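Putative regulatory protein SCO4313 (Streptomyces coelicolor, PDB 2OI8) probably binds regulatory DNA through a helix-turn-helix domain, acting as a dimeric transcription factor of the TetR family. Local coordinates at residues 94-99 / 185-190; 63-68 / 116-121; 134-139 / 171-176. One frame throughout, in Å; residues are numbered along the deposited sequence.

In the fold
Interactions 1 and 3 both draw on helix 170-191, with centres 18 Å apart: residues 171-176 meet helix 129-139, and residues 185-190, further along the same helix, meet helix 89-102. All four segments belong to the TetR-like C-terminal domain, and interaction 3 is nested inside the loop that interaction 1 closes. Interaction 2 lies on the opposite side of the chain's centre from both, 23 Å from interaction 1 and 28 Å from interaction 3 between centres. There helix 60-84, leading from the predicted helix-turn-helix region into the C-terminal domain, meets the loop after helix 104-111.

Interaction 1 (94-99 / 185-190); sequences HALRAW and GVLSLE
Arg97 and Glu190 join the two helices through a two-pronged salt bridge, the guanidinium offering both terminal nitrogens to the two carboxylate oxygens. Arg97 NH2 donates to Glu190 OE1 at 2.9 Å, with OE1 nearly in the guanidinium plane but the donor 37° out of the carboxylate plane. The guanidinium and carboxylate planes are 51° apart, so the pairing is twisted rather than coplanar. The second prong, from Arg97 NH1 to Glu190 OE2, refines at 2.4 Å, too short for its exact length to be trusted. Arg97 spans the gap with a chain extended from CG to NE, and its side chain crosses that of Glu190 at about a right angle. Ser202 OG also bonds to Glu190 OE1, giving that oxygen a second partner.

Within the all-helical C-terminal domain of the TetR fold, helices 89-102 and 170-191 run nearly parallel here, their segment axes 10.7 Å apart. Long side chains have to bridge such a distance. Leu187 does so with its two methyls divided: CD1 lies 3.8 Å from Leu96 CG, and CD2 packs against the Arg97 side chain, 3.9 Å from its CG. Further out, Phe206 of helix 202-213 touches both Arg97 and Val186, Tyr107 of helix 104-111 touches Leu187, and Val186 also packs on Ser181 of the second subunit.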
# COMPACT_ATOMS: atom_id res chain seq x y z
N HIS A 94 -7.59 7.88 -14.68
CA HIS A 94 -7.98 6.63 -15.32
C HIS A 94 -6.83 5.84 -15.90
O HIS A 94 -6.86 4.61 -15.91
CB HIS A 94 -9.03 6.89 -16.39
CG HIS A 94 -10.37 7.21 -15.81
ND1 HIS A 94 -11.04 6.34 -14.98
CD2 HIS A 94 -11.15 8.32 -15.92
CE1 HIS A 94 -12.17 6.89 -14.60
NE2 HIS A 94 -12.27 8.09 -15.16
N ALA A 95 -5.83 6.55 -16.40
CA ALA A 95 -4.58 5.93 -16.85
C ALA A 95 -3.94 5.18 -15.66
O ALA A 95 -3.55 4.00 -15.76
CB ALA A 95 -3.64 7.00 -17.39
N LEU A 96 -3.87 5.86 -14.53
CA LEU A 96 -3.25 5.31 -13.34
C LEU A 96 -3.99 4.05 -12.84
O LEU A 96 -3.34 3.12 -12.39
CB LEU A 96 -3.16 6.38 -12.22
CG LEU A 96 -2.53 5.91 -10.90
CD1 LEU A 96 -1.07 5.39 -11.09
CD2 LEU A 96 -2.61 6.98 -9.78
N ARG A 97 -5.33 4.03 -12.96
CA ARG A 97 -6.16 2.93 -12.46
C ARG A 97 -5.86 1.66 -13.23
O ARG A 97 -5.63 0.60 -12.63
CB ARG A 97 -7.66 3.26 -12.54
CG ARG A 97 -8.58 2.20 -11.89
CD ARG A 97 -9.98 2.70 -11.57
NE ARG A 97 -10.81 1.60 -11.08
CZ ARG A 97 -10.86 1.21 -9.79
NH1 ARG A 97 -10.15 1.86 -8.89
NH2 ARG A 97 -11.61 0.18 -9.40
N ALA A 98 -5.84 1.79 -14.55
CA ALA A 98 -5.66 0.65 -15.46
C ALA A 98 -4.25 0.09 -15.38
O ALA A 98 -4.06 -1.13 -15.36
CB ALA A 98 -6.00 1.06 -16.89
N TRP A 99 -3.27 0.99 -15.32
CA TRP A 99 -1.89 0.59 -15.10
C TRP A 99 -1.79 -0.21 -13.78
O TRP A 99 -1.17 -1.29 -13.73
CB TRP A 99 -0.95 1.80 -15.09
CG TRP A 99 0.46 1.42 -14.79
CD1 TRP A 99 1.41 1.03 -15.68
CD2 TRP A 99 1.08 1.36 -13.49
NE1 TRP A 99 2.58 0.72 -15.03
CE2 TRP A 99 2.41 0.92 -13.68
CE3 TRP A 99 0.64 1.62 -12.19
CZ2 TRP A 99 3.30 0.75 -12.63
CZ3 TRP A 99 1.52 1.45 -11.14
CH2 TRP A 99 2.84 1.02 -11.37
N GLY A 185 -4.55 5.59 -2.39
CA GLY A 185 -5.30 5.15 -1.21
C GLY A 185 -6.34 4.17 -1.66
O GLY A 185 -6.42 3.08 -1.12
N VAL A 186 -7.12 4.51 -2.68
CA VAL A 186 -8.11 3.55 -3.15
C VAL A 186 -7.53 2.41 -4.00
O VAL A 186 -7.91 1.27 -3.81
CB VAL A 186 -9.38 4.21 -3.74
CG1 VAL A 186 -9.27 5.70 -3.76
CG2 VAL A 186 -9.77 3.62 -5.10
N LEU A 187 -6.56 2.68 -4.85
CA LEU A 187 -5.97 1.62 -5.63
C LEU A 187 -5.32 0.54 -4.79
O LEU A 187 -5.53 -0.65 -5.02
CB LEU A 187 -4.96 2.17 -6.66
CG LEU A 187 -5.61 2.94 -7.81
CD1 LEU A 187 -4.54 3.55 -8.71
CD2 LEU A 187 -6.58 2.05 -8.60
N SER A 188 -4.53 0.94 -3.80
CA SER A 188 -3.85 -0.09 -3.04
C SER A 188 -4.76 -0.74 -2.02
O SER A 188 -4.60 -1.90 -1.69
CB SER A 188 -2.58 0.45 -2.43
OG SER A 188 -2.87 1.66 -1.80
N LEU A 189 -5.76 -0.01 -1.54
CA LEU A 189 -6.77 -0.65 -0.68
C LEU A 189 -7.53 -1.68 -1.44
O LEU A 189 -7.78 -2.74 -0.91
CB LEU A 189 -7.73 0.34 -0.03
CG LEU A 189 -7.17 1.15 1.14
CD1 LEU A 189 -8.25 2.08 1.63
CD2 LEU A 189 -6.71 0.23 2.29
N GLU A 190 -7.90 -1.40 -2.69
CA GLU A 190 -8.58 -2.44 -3.47
C GLU A 190 -7.68 -3.60 -3.86
O GLU A 190 -8.03 -4.75 -3.60
CB GLU A 190 -9.42 -1.91 -4.65
CG GLU A 190 -8.75 -1.05 -5.68
CD GLU A 190 -9.79 -0.19 -6.46
OE1 GLU A 190 -10.91 -0.68 -6.73
OE2 GLU A 190 -9.47 0.97 -6.80

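Interaction 2 (63-68 / 116-121); sequences LITELI and PGYRAP
Tyr118 lays its ring against one side of helix 60-84, where Ile64, Thr65 and Ile68 receive it. This is a loop-to-helix contact in the TetR fold: the helix carries the chain from the DNA-binding region into the C-terminal domain, and residues 116-121 belong to the loop that follows helix 104-111. Ile64 CG2 sits over the centre of one ring face, 3.6 Å from the centroid and 12° off the ring normal, a CH-pi contact. Its position follows from CG2 being anti to the backbone N, with CG1 turned beside that N (chi1 -66°). Ile68 meets the ring tip to tip, its CD1 3.6 Å from Tyr118 CE2.

At the ring's edge, in its plane, lies Thr65 OG1, which accepts a hydrogen bond of 2.7 Å from Tyr118 OH. An alanine in place of Tyr118 would probably leave Thr65 OG1 without this donor and open a gap where Ile64 CG2 and Ile68 CD1 had met the ring. Pro121 reaches Thr65 tip to tip, its ring atoms CG and CD each 3.8 Å from Thr65 CG2. Around this first shell, Leu37 touches Ile64, and Leu109 and Ile110 of helix 104-111 pack on Ile68. The threonine hydroxyl has a second partner, the carbonyl O of Asp61, one turn earlier; OG1 can thus donate to the backbone while accepting from the tyrosine.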
# COMPACT_ATOMS: atom_id res chain seq x y z
N LEU A 63 19.18 -6.83 -9.82
CA LEU A 63 18.01 -7.31 -10.49
C LEU A 63 16.79 -6.57 -9.97
O LEU A 63 15.99 -6.10 -10.76
CB LEU A 63 17.84 -8.81 -10.30
CG LEU A 63 16.56 -9.37 -10.92
CD1 LEU A 63 16.42 -9.12 -12.45
CD2 LEU A 63 16.47 -10.86 -10.62
N ILE A 64 16.66 -6.45 -8.64
CA ILE A 64 15.52 -5.76 -8.06
C ILE A 64 15.49 -4.35 -8.63
O ILE A 64 14.46 -3.91 -9.18
CB ILE A 64 15.60 -5.65 -6.52
CG1 ILE A 64 15.53 -7.02 -5.80
CG2 ILE A 64 14.56 -4.65 -5.99
CD1 ILE A 64 14.24 -7.72 -5.97
N THR A 65 16.65 -3.68 -8.54
CA THR A 65 16.79 -2.31 -8.99
C THR A 65 16.20 -2.14 -10.38
O THR A 65 15.41 -1.23 -10.58
CB THR A 65 18.25 -1.82 -8.97
OG1 THR A 65 18.69 -1.74 -7.61
CG2 THR A 65 18.38 -0.46 -9.61
N GLU A 66 16.57 -3.03 -11.32
CA GLU A 66 16.08 -2.98 -12.71
C GLU A 66 14.56 -3.21 -12.84
O GLU A 66 13.90 -2.59 -13.69
CB GLU A 66 16.83 -3.97 -13.62
CG GLU A 66 18.13 -3.44 -14.24
CD GLU A 66 18.07 -1.95 -14.61
OE1 GLU A 66 17.30 -1.59 -15.54
OE2 GLU A 66 18.78 -1.13 -13.98
N LEU A 67 14.04 -4.13 -12.04
CA LEU A 67 12.60 -4.35 -11.99
C LEU A 67 11.89 -3.09 -11.48
O LEU A 67 10.92 -2.64 -12.08
CB LEU A 67 12.26 -5.57 -11.13
CG LEU A 67 12.80 -6.95 -11.55
CD1 LEU A 67 12.37 -7.96 -10.51
CD2 LEU A 67 12.35 -7.40 -12.96
N ILE A 68 12.41 -2.49 -10.41
CA ILE A 68 11.87 -1.19 -9.92
C ILE A 68 11.89 -0.07 -11.01
O ILE A 68 10.88 0.61 -11.21
CB ILE A 68 12.51 -0.75 -8.56
CG1 ILE A 68 12.03 -1.66 -7.44
CG2 ILE A 68 12.12 0.67 -8.19
CD1 ILE A 68 12.84 -1.56 -6.19
N PRO A 116 12.84 -6.40 2.11
CA PRO A 116 13.74 -6.39 3.26
C PRO A 116 15.16 -6.54 2.81
O PRO A 116 15.45 -7.39 1.97
CB PRO A 116 13.34 -7.64 4.04
CG PRO A 116 11.94 -7.90 3.64
CD PRO A 116 11.87 -7.52 2.19
N GLY A 117 16.03 -5.71 3.37
CA GLY A 117 17.45 -5.77 3.07
C GLY A 117 17.86 -4.92 1.87
O GLY A 117 19.03 -4.51 1.78
N TYR A 118 16.91 -4.65 0.97
CA TYR A 118 17.21 -3.94 -0.27
C TYR A 118 17.23 -2.42 -0.08
O TYR A 118 16.24 -1.83 0.37
CB TYR A 118 16.20 -4.30 -1.37
CG TYR A 118 16.30 -3.42 -2.59
CD1 TYR A 118 17.25 -3.66 -3.57
CD2 TYR A 118 15.45 -2.33 -2.76
CE1 TYR A 118 17.37 -2.85 -4.69
CE2 TYR A 118 15.55 -1.51 -3.88
CZ TYR A 118 16.51 -1.78 -4.86
OH TYR A 118 16.63 -0.97 -5.97
N ARG A 119 18.36 -1.80 -0.44
CA ARG A 119 18.43 -0.33 -0.51
C ARG A 119 18.64 0.09 -1.96
O ARG A 119 19.56 -0.39 -2.62
CB ARG A 119 19.55 0.22 0.38
CG ARG A 119 19.49 -0.20 1.85
CD ARG A 119 20.85 -0.69 2.33
NE ARG A 119 21.83 0.40 2.44
CZ ARG A 119 23.12 0.32 2.09
NH1 ARG A 119 23.60 -0.81 1.59
NH2 ARG A 119 23.91 1.37 2.24
N ALA A 120 17.76 0.95 -2.46
CA ALA A 120 17.81 1.42 -3.84
C ALA A 120 18.96 2.41 -4.10
O ALA A 120 19.43 3.07 -3.16
CB ALA A 120 16.46 2.04 -4.24
N PRO A 121 19.42 2.51 -5.36
CA PRO A 121 20.24 3.66 -5.73
C PRO A 121 19.34 4.89 -5.87
O PRO A 121 18.17 4.76 -6.27
CB PRO A 121 20.83 3.26 -7.09
CG PRO A 121 20.46 1.81 -7.30
CD PRO A 121 19.23 1.59 -6.50

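Interaction 3 (134-139 / 171-176); sequences VIVDAC and SALHRA
Cys139 and Ala172 touch through side chain and backbone in both directions: Cys139 CB lies 3.4 Å from Ala172 O, and Ala172 CB lies 3.4 Å from Cys139 O. The small alanine lets the two backbones come close, with CA atoms of Cys139 and Ala172 only 5.0 Å apart. A second close point follows one helical turn along, where the CA atoms of Val136 and Ala176 come nearly as near. The segment axes, 8.3 Å apart at closest approach, are inclined at 126° between their N-to-C directions.

The sulphur makes its own set of contacts. With SG beside the backbone N and anti to the carbonyl carbon (chi1 -71°), it lies against the aliphatic part of Arg175, a tight 3.3 Å from CG, and 3.5 Å from Ala176 N. CB, CG and CD of Arg175 all lie along the sulphur; the chi3 turn (-65°) then sets NE off the extended line.

The apolar contacts involve Ala176, Ile135, Val136 and Leu173. Ala176 CB touches two branched residues, 3.6 Å from Ile135 CG2 and 3.8 Å from Val136 CG2. The other Val136 methyl, CG1, meets Leu173 CD2 where the two side chains cross obliquely.

The contact joins helices 129-139 and 170-191 in the C-terminal domain. Leu79 of helix 60-84 touches Ile135, and Leu89 of helix 89-102 touches Cys139. From the 171-176 side, His174 makes an edge-to-face contact with Phe152 of helix 151-158 and packs on Ala208 of the second subunit.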
# COMPACT_ATOMS: atom_id res chain seq x y z
N VAL A 134 4.18 15.15 -14.73
CA VAL A 134 2.98 15.17 -15.56
C VAL A 134 1.77 15.63 -14.76
O VAL A 134 1.03 16.50 -15.21
CB VAL A 134 2.67 13.79 -16.21
CG1 VAL A 134 1.43 13.87 -17.07
CG2 VAL A 134 3.85 13.31 -17.05
N ILE A 135 1.58 15.06 -13.58
CA ILE A 135 0.45 15.44 -12.71
C ILE A 135 0.48 16.93 -12.38
O ILE A 135 -0.54 17.63 -12.44
CB ILE A 135 0.44 14.65 -11.35
CG1 ILE A 135 0.51 13.13 -11.56
CG2 ILE A 135 -0.74 15.07 -10.47
CD1 ILE A 135 -0.46 12.61 -12.60
N VAL A 136 1.67 17.39 -12.01
CA VAL A 136 1.89 18.79 -11.71
C VAL A 136 1.45 19.60 -12.93
O VAL A 136 0.64 20.53 -12.80
CB VAL A 136 3.36 19.08 -11.34
CG1 VAL A 136 3.59 20.57 -11.21
CG2 VAL A 136 3.75 18.36 -10.04
N ASP A 137 1.96 19.20 -14.10
CA ASP A 137 1.59 19.85 -15.36
C ASP A 137 0.09 20.10 -15.41
O ASP A 137 -0.34 21.25 -15.55
CB ASP A 137 2.05 19.03 -16.57
CG ASP A 137 3.56 19.08 -16.79
OD1 ASP A 137 4.26 19.84 -16.07
OD2 ASP A 137 4.04 18.35 -17.68
N ALA A 138 -0.70 19.03 -15.26
CA ALA A 138 -2.16 19.15 -15.29
C ALA A 138 -2.71 20.12 -14.24
O ALA A 138 -3.50 21.02 -14.58
CB ALA A 138 -2.82 17.79 -15.19
N CYS A 139 -2.25 19.98 -13.00
CA CYS A 139 -2.73 20.84 -11.90
C CYS A 139 -2.52 22.35 -12.11
O CYS A 139 -2.98 23.15 -11.28
CB CYS A 139 -2.14 20.39 -10.56
SG CYS A 139 -2.82 18.82 -9.96
N SER A 171 0.04 25.71 -4.71
CA SER A 171 -1.28 25.06 -4.61
C SER A 171 -1.47 23.96 -5.66
O SER A 171 -2.12 22.94 -5.40
CB SER A 171 -2.43 26.07 -4.69
OG SER A 171 -2.24 26.99 -5.73
N ALA A 172 -0.86 24.17 -6.83
CA ALA A 172 -0.84 23.16 -7.88
C ALA A 172 -0.01 21.96 -7.44
O ALA A 172 -0.38 20.83 -7.74
CB ALA A 172 -0.31 23.74 -9.18
N LEU A 173 1.09 22.20 -6.74
CA LEU A 173 1.91 21.08 -6.24
C LEU A 173 1.15 20.33 -5.14
O LEU A 173 1.18 19.09 -5.08
CB LEU A 173 3.27 21.53 -5.70
CG LEU A 173 4.29 22.32 -6.54
CD1 LEU A 173 5.67 22.26 -5.90
CD2 LEU A 173 4.35 21.83 -7.97
N HIS A 174 0.46 21.09 -4.29
CA HIS A 174 -0.39 20.53 -3.25
C HIS A 174 -1.50 19.66 -3.86
O HIS A 174 -1.70 18.50 -3.45
CB HIS A 174 -1.00 21.67 -2.44
CG HIS A 174 -1.85 21.21 -1.29
ND1 HIS A 174 -2.21 19.89 -1.11
CD2 HIS A 174 -2.44 21.91 -0.29
CE1 HIS A 174 -2.98 19.79 -0.04
NE2 HIS A 174 -3.14 21.00 0.47
N ARG A 175 -2.19 20.21 -4.85
CA ARG A 175 -3.18 19.43 -5.58
C ARG A 175 -2.58 18.15 -6.19
O ARG A 175 -3.16 17.08 -6.06
CB ARG A 175 -3.81 20.28 -6.66
CG ARG A 175 -4.83 19.53 -7.48
CD ARG A 175 -5.51 20.46 -8.43
NE ARG A 175 -6.28 21.45 -7.69
CZ ARG A 175 -7.48 21.86 -8.07
NH1 ARG A 175 -8.02 21.34 -9.18
NH2 ARG A 175 -8.14 22.76 -7.36
N ALA A 176 -1.41 18.25 -6.83
CA ALA A 176 -0.74 17.06 -7.40
C ALA A 176 -0.46 15.95 -6.37
O ALA A 176 -0.70 14.77 -6.62
CB ALA A 176 0.55 17.47 -8.12